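Local coordinates for protein zonadhesin (Komagataella phaffii, PDB 5FX8) that is a putative adhesion protein that may take part in cell-cell interaction, contacting other proteins through salt bridges and hydrogen bonds, at residues 6-12 with 23-29; 121-125 with 204-208. All blocks are in the same frame, centred on the assembly; numbering follows the deposited sequence.

The crystallized N-terminal part of this putative adhesin holds two cohesin-like domains, and the two contacts sample one domain and then the meeting of both. Contact 1 joins strands 4-11 and 25-31, neighbours in the mixed sheet of the first domain. Contact 2 comes later along the chain, after contact 1 has closed: its segment 121-125 still belongs to the first domain, whereas 204-208 belongs to the second. The centres lie about 21 Å apart and the nearest atoms about 9 Å, without touching. Contact 1 is thus a backbone-bonded strand pair inside the first domain, while at contact 2 loops of the two domains touch near the surface.

Contact 1: 6-12 with 23-29; sequences DITVVSE and DWFVVSF
T8 and S28 face each other as a hydrogen-bonded pair in the antiparallel beta pairing of strands 4-11 and 25-31, part of the first cohesin-like domain's sheet. T8 N donates to S28 O, and S28 N returns a bond to T8 O (2.9 Å, 171° at the hydrogen). V10 and V26 form the next such pair: V26 N gives to V10 O, but V10 N reaches V26 O only weakly, at 3.3 Å. A water donates to V26 O as a further partner and also hydrogen-bonds to T8 OG1 and S28 OG, bridging the strands on the face that bears T8, V10, V26 and S28. T8 OG1 can meet it because chi1 (64°) sets the hydroxyl between the backbone N and the carbonyl carbon. On the other face, I7 runs obliquely past the F29 ring, its CG1 3.8 Å from F29 CD2, and V9 CG1 similarly meets F25 CD2. Strands 126-132 and 137-144 pack over this buried side through F129, F131, Y138, P140 and V142.

Where the pairing ends, E12 N donates to W24 O in a nearly straight bond (2.7 Å). E12 OE1 is salt-bridged to R308, which also makes a cation-pi contact with the W24 indole, as K113 does; the E12 carboxylate stands 79° from that ring's plane. D23 OD2 accepts from Y20 N, is salt-bridged to R13 NE and receives S11 OG at 2.9 Å from above the carboxylate plane.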
ATOM      1  N   ASP C   6     -27.149 -64.360 -33.525  1.00 33.89           N
ATOM      2  CA  ASP C   6     -26.815 -63.432 -32.464  1.00 27.04           C
ATOM      3  C   ASP C   6     -27.586 -62.144 -32.673  1.00 26.39           C
ATOM      4  O   ASP C   6     -27.955 -61.813 -33.803  1.00 23.16           O
ATOM      5  CB  ASP C   6     -25.323 -63.141 -32.433  1.00 28.06           C
ATOM      6  CG  ASP C   6     -24.892 -62.684 -31.104  1.00 29.34           C
ATOM      7  OD1 ASP C   6     -25.737 -62.780 -30.185  1.00 36.18           O
ATOM      8  OD2 ASP C   6     -23.732 -62.267 -30.971  1.00 29.36           O
ATOM      9  N   ILE C   7     -27.836 -61.442 -31.567  1.00 23.71           N
ATOM     10  CA  ILE C   7     -28.415 -60.104 -31.558  1.00 24.25           C
ATOM     11  C   ILE C   7     -27.592 -59.256 -30.584  1.00 27.30           C
ATOM     12  O   ILE C   7     -27.549 -59.544 -29.382  1.00 30.02           O
ATOM     13  CB  ILE C   7     -29.905 -60.112 -31.161  1.00 24.73           C
ATOM     14  CG1 ILE C   7     -30.727 -60.972 -32.118  1.00 26.96           C
ATOM     15  CG2 ILE C   7     -30.477 -58.726 -31.200  1.00 20.05           C
ATOM     16  CD1 ILE C   7     -32.187 -61.119 -31.720  1.00 24.55           C
ATOM     17  N   THR C   8     -26.918 -58.229 -31.100  1.00 22.36           N
ATOM     18  CA  THR C   8     -26.018 -57.425 -30.293  1.00 22.68           C
ATOM     19  C   THR C   8     -26.525 -55.996 -30.197  1.00 23.21           C
ATOM     20  O   THR C   8     -27.257 -55.519 -31.062  1.00 25.62           O
ATOM     21  CB  THR C   8     -24.601 -57.436 -30.863  1.00 22.57           C
ATOM     22  OG1 THR C   8     -24.584 -56.818 -32.154  1.00 21.69           O
ATOM     23  CG2 THR C   8     -24.125 -58.854 -30.987  1.00 23.51           C
ATOM     24  N   VAL C   9     -26.152 -55.327 -29.114  1.00 22.34           N
ATOM     25  CA  VAL C   9     -26.506 -53.938 -28.887  1.00 22.09           C
ATOM     26  C   VAL C   9     -25.273 -53.211 -28.390  1.00 23.27           C
ATOM     27  O   VAL C   9     -24.660 -53.623 -27.403  1.00 32.29           O
ATOM     28  CB  VAL C   9     -27.641 -53.788 -27.876  1.00 22.79           C
ATOM     29  CG1 VAL C   9     -27.950 -52.338 -27.736  1.00 25.27           C
ATOM     30  CG2 VAL C   9     -28.847 -54.541 -28.333  1.00 23.61           C
ATOM     31  N   VAL C  10     -24.897 -52.148 -29.077  1.00 24.53           N
ATOM     32  CA  VAL C  10     -23.804 -51.291 -28.654  1.00 24.37           C
ATOM     33  C   VAL C  10     -24.240 -49.854 -28.873  1.00 25.00           C
ATOM     34  O   VAL C  10     -25.282 -49.580 -29.473  1.00 27.23           O
ATOM     35  CB  VAL C  10     -22.491 -51.562 -29.408  1.00 25.63           C
ATOM     36  CG1 VAL C  10     -22.118 -53.007 -29.296  1.00 26.22           C
ATOM     37  CG2 VAL C  10     -22.623 -51.169 -30.844  1.00 24.96           C
ATOM     38  N   SER C  11     -23.427 -48.939 -28.371  1.00 25.18           N
ATOM     39  CA  SER C  11     -23.665 -47.515 -28.529  1.00 25.21           C
ATOM     40  C   SER C  11     -23.046 -47.062 -29.838  1.00 24.05           C
ATOM     41  O   SER C  11     -21.893 -47.385 -30.121  1.00 25.23           O
ATOM     42  CB  SER C  11     -23.058 -46.740 -27.362  1.00 26.46           C
ATOM     43  OG  SER C  11     -23.033 -45.355 -27.628  1.00 26.56           O
ATOM     44  N   GLU C  12     -23.815 -46.324 -30.638  1.00 23.18           N
ATOM     45  CA  GLU C  12     -23.245 -45.759 -31.855  1.00 24.47           C
ATOM     46  C   GLU C  12     -22.126 -44.778 -31.526  1.00 25.09           C
ATOM     47  O   GLU C  12     -21.158 -44.657 -32.285  1.00 30.63           O
ATOM     48  CB  GLU C  12     -24.344 -45.100 -32.693  1.00 20.12           C
ATOM     49  CG  GLU C  12     -23.875 -44.480 -33.991  1.00 22.18           C
ATOM     50  CD  GLU C  12     -24.990 -44.256 -35.037  1.00 24.91           C
ATOM     51  OE1 GLU C  12     -26.045 -43.659 -34.736  1.00 18.51           O
ATOM     52  OE2 GLU C  12     -24.797 -44.695 -36.183  1.00 26.06           O
ATOM     53  N   ASP C  23     -27.965 -41.982 -26.186  1.00 20.50           N
ATOM     54  CA  ASP C  23     -27.251 -42.504 -27.330  1.00 21.60           C
ATOM     55  C   ASP C  23     -28.173 -43.205 -28.321  1.00 21.65           C
ATOM     56  O   ASP C  23     -29.260 -43.677 -27.979  1.00 23.52           O
ATOM     57  CB  ASP C  23     -26.179 -43.468 -26.868  1.00 20.52           C
ATOM     58  CG  ASP C  23     -25.013 -42.766 -26.259  1.00 26.44           C
ATOM     59  OD1 ASP C  23     -24.943 -41.520 -26.385  1.00 27.20           O
ATOM     60  OD2 ASP C  23     -24.153 -43.458 -25.687  1.00 29.05           O
ATOM     61  N   TRP C  24     -27.720 -43.243 -29.572  1.00 20.92           N
ATOM     62  CA  TRP C  24     -28.222 -44.191 -30.551  1.00 19.28           C
ATOM     63  C   TRP C  24     -27.599 -45.551 -30.268  1.00 21.30           C
ATOM     64  O   TRP C  24     -26.374 -45.668 -30.162  1.00 18.67           O
ATOM     65  CB  TRP C  24     -27.871 -43.769 -31.976  1.00 16.97           C
ATOM     66  CG  TRP C  24     -28.546 -42.564 -32.502  1.00 18.92           C
ATOM     67  CD1 TRP C  24     -28.012 -41.319 -32.626  1.00 19.74           C
ATOM     68  CD2 TRP C  24     -29.872 -42.483 -33.034  1.00 20.66           C
ATOM     69  NE1 TRP C  24     -28.930 -40.457 -33.169  1.00 18.47           N
ATOM     70  CE2 TRP C  24     -30.078 -41.150 -33.435  1.00 20.11           C
ATOM     71  CE3 TRP C  24     -30.913 -43.399 -33.186  1.00 19.56           C
ATOM     72  CZ2 TRP C  24     -31.278 -40.721 -33.979  1.00 19.01           C
ATOM     73  CZ3 TRP C  24     -32.101 -42.970 -33.719  1.00 16.34           C
ATOM     74  CH2 TRP C  24     -32.276 -41.651 -34.110  1.00 18.34           C
ATOM     75  N   PHE C  25     -28.450 -46.573 -30.152  1.00 21.40           N
ATOM     76  CA  PHE C  25     -28.044 -47.952 -29.931  1.00 19.54           C
ATOM     77  C   PHE C  25     -28.159 -48.733 -31.229  1.00 21.46           C
ATOM     78  O   PHE C  25     -29.257 -48.897 -31.763  1.00 23.10           O
ATOM     79  CB  PHE C  25     -28.910 -48.599 -28.864  1.00 21.17           C
ATOM     80  CG  PHE C  25     -28.719 -48.020 -27.511  1.00 27.44           C
ATOM     81  CD1 PHE C  25     -29.365 -46.856 -27.143  1.00 22.42           C
ATOM     82  CD2 PHE C  25     -27.885 -48.644 -26.594  1.00 24.10           C
ATOM     83  CE1 PHE C  25     -29.180 -46.328 -25.883  1.00 24.33           C
ATOM     84  CE2 PHE C  25     -27.708 -48.112 -25.332  1.00 24.90           C
ATOM     85  CZ  PHE C  25     -28.357 -46.956 -24.977  1.00 21.70           C
ATOM     86  N   VAL C  26     -27.025 -49.214 -31.724  1.00 21.81           N
ATOM     87  CA  VAL C  26     -26.969 -50.067 -32.903  1.00 18.16           C
ATOM     88  C   VAL C  26     -27.466 -51.451 -32.503  1.00 21.61           C
ATOM     89  O   VAL C  26     -26.761 -52.186 -31.810  1.00 25.89           O
ATOM     90  CB  VAL C  26     -25.539 -50.128 -33.440  1.00 18.55           C
ATOM     91  CG1 VAL C  26     -25.447 -50.978 -34.668  1.00 20.27           C
ATOM     92  CG2 VAL C  26     -25.071 -48.751 -33.722  1.00 19.46           C
ATOM     93  N   VAL C  27     -28.675 -51.810 -32.917  1.00 19.95           N
ATOM     94  CA  VAL C  27     -29.232 -53.136 -32.657  1.00 19.67           C
ATOM     95  C   VAL C  27     -28.998 -54.000 -33.891  1.00 18.40           C
ATOM     96  O   VAL C  27     -29.668 -53.815 -34.905  1.00 18.01           O
ATOM     97  CB  VAL C  27     -30.723 -53.068 -32.322  1.00 18.11           C
ATOM     98  CG1 VAL C  27     -31.248 -54.441 -32.076  1.00 20.85           C
ATOM     99  CG2 VAL C  27     -30.939 -52.239 -31.118  1.00 19.61           C
ATOM    100  N   SER C  28     -28.087 -54.969 -33.803  1.00 19.92           N
ATOM    101  CA  SER C  28     -27.609 -55.745 -34.946  1.00 18.80           C
ATOM    102  C   SER C  28     -28.144 -57.172 -34.933  1.00 21.14           C
ATOM    103  O   SER C  28     -27.996 -57.891 -33.946  1.00 19.95           O
ATOM    104  CB  SER C  28     -26.088 -55.787 -34.964  1.00 18.45           C
ATOM    105  OG  SER C  28     -25.569 -54.491 -35.121  1.00 21.80           O
ATOM    106  N   PHE C  29     -28.716 -57.597 -36.050  1.00 25.97           N
ATOM    107  CA  PHE C  29     -29.254 -58.948 -36.195  1.00 21.34           C
ATOM    108  C   PHE C  29     -28.313 -59.719 -37.105  1.00 19.90           C
ATOM    109  O   PHE C  29     -28.279 -59.481 -38.308  1.00 25.93           O
ATOM    110  CB  PHE C  29     -30.680 -58.915 -36.745  1.00 19.23           C
ATOM    111  CG  PHE C  29     -31.652 -58.228 -35.842  1.00 20.17           C
ATOM    112  CD1 PHE C  29     -31.855 -56.861 -35.930  1.00 19.89           C
ATOM    113  CD2 PHE C  29     -32.332 -58.937 -34.876  1.00 21.34           C
ATOM    114  CE1 PHE C  29     -32.729 -56.215 -35.094  1.00 17.02           C
ATOM    115  CE2 PHE C  29     -33.220 -58.306 -34.043  1.00 20.39           C
ATOM    116  CZ  PHE C  29     -33.416 -56.935 -34.154  1.00 21.57           C
TER
HETATM  117  O   HOH W   1     -24.669 -54.118 -32.374  1.00 21.31           O

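Contact 2: 121-125 with 204-208; sequences SASPG and NEFGD
N204 OD1 is gripped by two backbone N-H groups, F206 N at 2.8 Å and D208 N at 3.1 Å, and so steadies the turn that holds F206 against P124. The two donors arrive from opposite faces of the amide plane. The first bond makes an Asx turn, nested in a type I beta turn from N204 to G207 that G207 N closes on N204 O. From this turn the F206 side chain reaches out to meet the proline coming from the opposite direction.

P124 lays its ring over one face of the phenyl: CG sits 3.9 Å from the F206 ring centroid, 23° off the normal, a CH-pi contact offset toward the rim. Beside it, P124 CD touches F206 CZ at 3.5 Å. The carbonyl of A122 lies instead at the ring edge, its O 3.4 Å from F206 CE2, so the backbone before the proline wraps from edge to face. The extended E205 side chain comes toward the same loop, its OE2 3.7 Å from S123 OG, a loose approach.

L21 adds apolar cover, touching both A122 and F206. The loop 121-125 runs from helix 116-120 into strand 126-132; the loop 204-208 lies between strands 189-200 and 227-228. Backbone bonds tie F206 to L147 and G125 to L144, at the end of strand 137-144, while D208 is salt-bridged to R262 on strand 260-268.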
ATOM      1  N   SER C 121     -36.789 -42.964 -15.196  1.00 44.86           N
ATOM      2  CA  SER C 121     -36.565 -43.725 -13.984  1.00 39.76           C
ATOM      3  C   SER C 121     -35.378 -44.666 -14.096  1.00 39.28           C
ATOM      4  O   SER C 121     -35.224 -45.548 -13.252  1.00 39.40           O
ATOM      5  CB  SER C 121     -37.828 -44.506 -13.641  1.00 39.88           C
ATOM      6  OG  SER C 121     -38.206 -45.301 -14.743  1.00 42.43           O
ATOM      7  N   ALA C 122     -34.543 -44.513 -15.115  1.00 38.05           N
ATOM      8  CA  ALA C 122     -33.404 -45.402 -15.228  1.00 37.53           C
ATOM      9  C   ALA C 122     -32.345 -45.048 -14.198  1.00 38.86           C
ATOM     10  O   ALA C 122     -32.287 -43.933 -13.680  1.00 39.66           O
ATOM     11  CB  ALA C 122     -32.804 -45.341 -16.621  1.00 35.47           C
ATOM     12  N   SER C 123     -31.491 -46.019 -13.904  1.00 39.55           N
ATOM     13  CA  SER C 123     -30.384 -45.844 -12.985  1.00 41.63           C
ATOM     14  C   SER C 123     -29.165 -46.525 -13.576  1.00 39.24           C
ATOM     15  O   SER C 123     -29.304 -47.509 -14.306  1.00 40.40           O
ATOM     16  CB  SER C 123     -30.682 -46.442 -11.601  1.00 52.54           C
ATOM     17  OG  SER C 123     -31.731 -45.754 -10.940  1.00 56.84           O
ATOM     18  N   PRO C 124     -27.962 -46.027 -13.284  1.00 41.20           N
ATOM     19  CA  PRO C 124     -26.762 -46.708 -13.777  1.00 39.02           C
ATOM     20  C   PRO C 124     -26.650 -48.043 -13.079  1.00 41.12           C
ATOM     21  O   PRO C 124     -27.162 -48.143 -11.973  1.00 58.77           O
ATOM     22  CB  PRO C 124     -25.617 -45.772 -13.372  1.00 38.43           C
ATOM     23  CG  PRO C 124     -26.264 -44.491 -12.976  1.00 37.32           C
ATOM     24  CD  PRO C 124     -27.632 -44.834 -12.491  1.00 39.34           C
ATOM     25  N   GLY C 125     -26.022 -49.043 -13.678  1.00 38.70           N
ATOM     26  CA  GLY C 125     -25.451 -48.942 -15.001  1.00 40.67           C
ATOM     27  C   GLY C 125     -25.932 -50.059 -15.911  1.00 42.15           C
ATOM     28  O   GLY C 125     -26.700 -49.805 -16.841  1.00 35.76           O
ATOM     29  N   ASN C 204     -26.687 -34.764 -11.061  1.00 37.58           N
ATOM     30  CA  ASN C 204     -27.467 -35.885 -10.560  1.00 30.92           C
ATOM     31  C   ASN C 204     -26.666 -37.177 -10.675  1.00 28.72           C
ATOM     32  O   ASN C 204     -25.453 -37.172 -10.883  1.00 30.37           O
ATOM     33  CB  ASN C 204     -28.799 -35.982 -11.296  1.00 30.93           C
ATOM     34  CG  ASN C 204     -28.639 -36.164 -12.788  1.00 30.11           C
ATOM     35  OD1 ASN C 204     -27.683 -36.772 -13.274  1.00 29.04           O
ATOM     36  ND2 ASN C 204     -29.588 -35.630 -13.527  1.00 28.59           N
ATOM     37  N   GLU C 205     -27.333 -38.316 -10.543  1.00 32.91           N
ATOM     38  CA  GLU C 205     -26.562 -39.548 -10.524  1.00 33.54           C
ATOM     39  C   GLU C 205     -26.032 -39.909 -11.905  1.00 33.85           C
ATOM     40  O   GLU C 205     -25.110 -40.718 -12.010  1.00 32.66           O
ATOM     41  CB  GLU C 205     -27.396 -40.676  -9.931  1.00 36.85           C
ATOM     42  CG  GLU C 205     -28.810 -40.738 -10.462  1.00 44.09           C
ATOM     43  CD  GLU C 205     -29.521 -42.045 -10.112  1.00 50.18           C
ATOM     44  OE1 GLU C 205     -28.924 -42.892  -9.409  1.00 58.79           O
ATOM     45  OE2 GLU C 205     -30.678 -42.228 -10.547  1.00 45.58           O
ATOM     46  N   PHE C 206     -26.564 -39.298 -12.962  1.00 34.59           N
ATOM     47  CA  PHE C 206     -26.049 -39.481 -14.307  1.00 28.78           C
ATOM     48  C   PHE C 206     -25.141 -38.347 -14.742  1.00 31.33           C
ATOM     49  O   PHE C 206     -24.864 -38.213 -15.937  1.00 29.50           O
ATOM     50  CB  PHE C 206     -27.195 -39.629 -15.293  1.00 30.04           C
ATOM     51  CG  PHE C 206     -27.736 -41.014 -15.378  1.00 29.22           C
ATOM     52  CD1 PHE C 206     -27.029 -41.994 -16.034  1.00 29.39           C
ATOM     53  CD2 PHE C 206     -28.955 -41.331 -14.816  1.00 31.52           C
ATOM     54  CE1 PHE C 206     -27.513 -43.257 -16.130  1.00 30.76           C
ATOM     55  CE2 PHE C 206     -29.450 -42.607 -14.908  1.00 37.58           C
ATOM     56  CZ  PHE C 206     -28.726 -43.570 -15.573  1.00 33.74           C
ATOM     57  N   GLY C 207     -24.672 -37.534 -13.802  1.00 31.90           N
ATOM     58  CA  GLY C 207     -23.721 -36.492 -14.129  1.00 28.07           C
ATOM     59  C   GLY C 207     -24.302 -35.281 -14.818  1.00 28.68           C
ATOM     60  O   GLY C 207     -23.546 -34.463 -15.326  1.00 30.67           O
ATOM     61  N   ASP C 208     -25.621 -35.126 -14.831  1.00 27.94           N
ATOM     62  CA  ASP C 208     -26.280 -34.092 -15.611  1.00 28.59           C
ATOM     63  C   ASP C 208     -26.911 -33.045 -14.701  1.00 29.34           C
ATOM     64  O   ASP C 208     -27.056 -33.240 -13.497  1.00 30.66           O
ATOM     65  CB  ASP C 208     -27.346 -34.703 -16.526  1.00 26.24           C
ATOM     66  CG  ASP C 208     -27.517 -33.936 -17.817  1.00 30.99           C
ATOM     67  OD1 ASP C 208     -26.936 -32.833 -17.947  1.00 33.63           O
ATOM     68  OD2 ASP C 208     -28.242 -34.435 -18.707  1.00 35.17           O
TER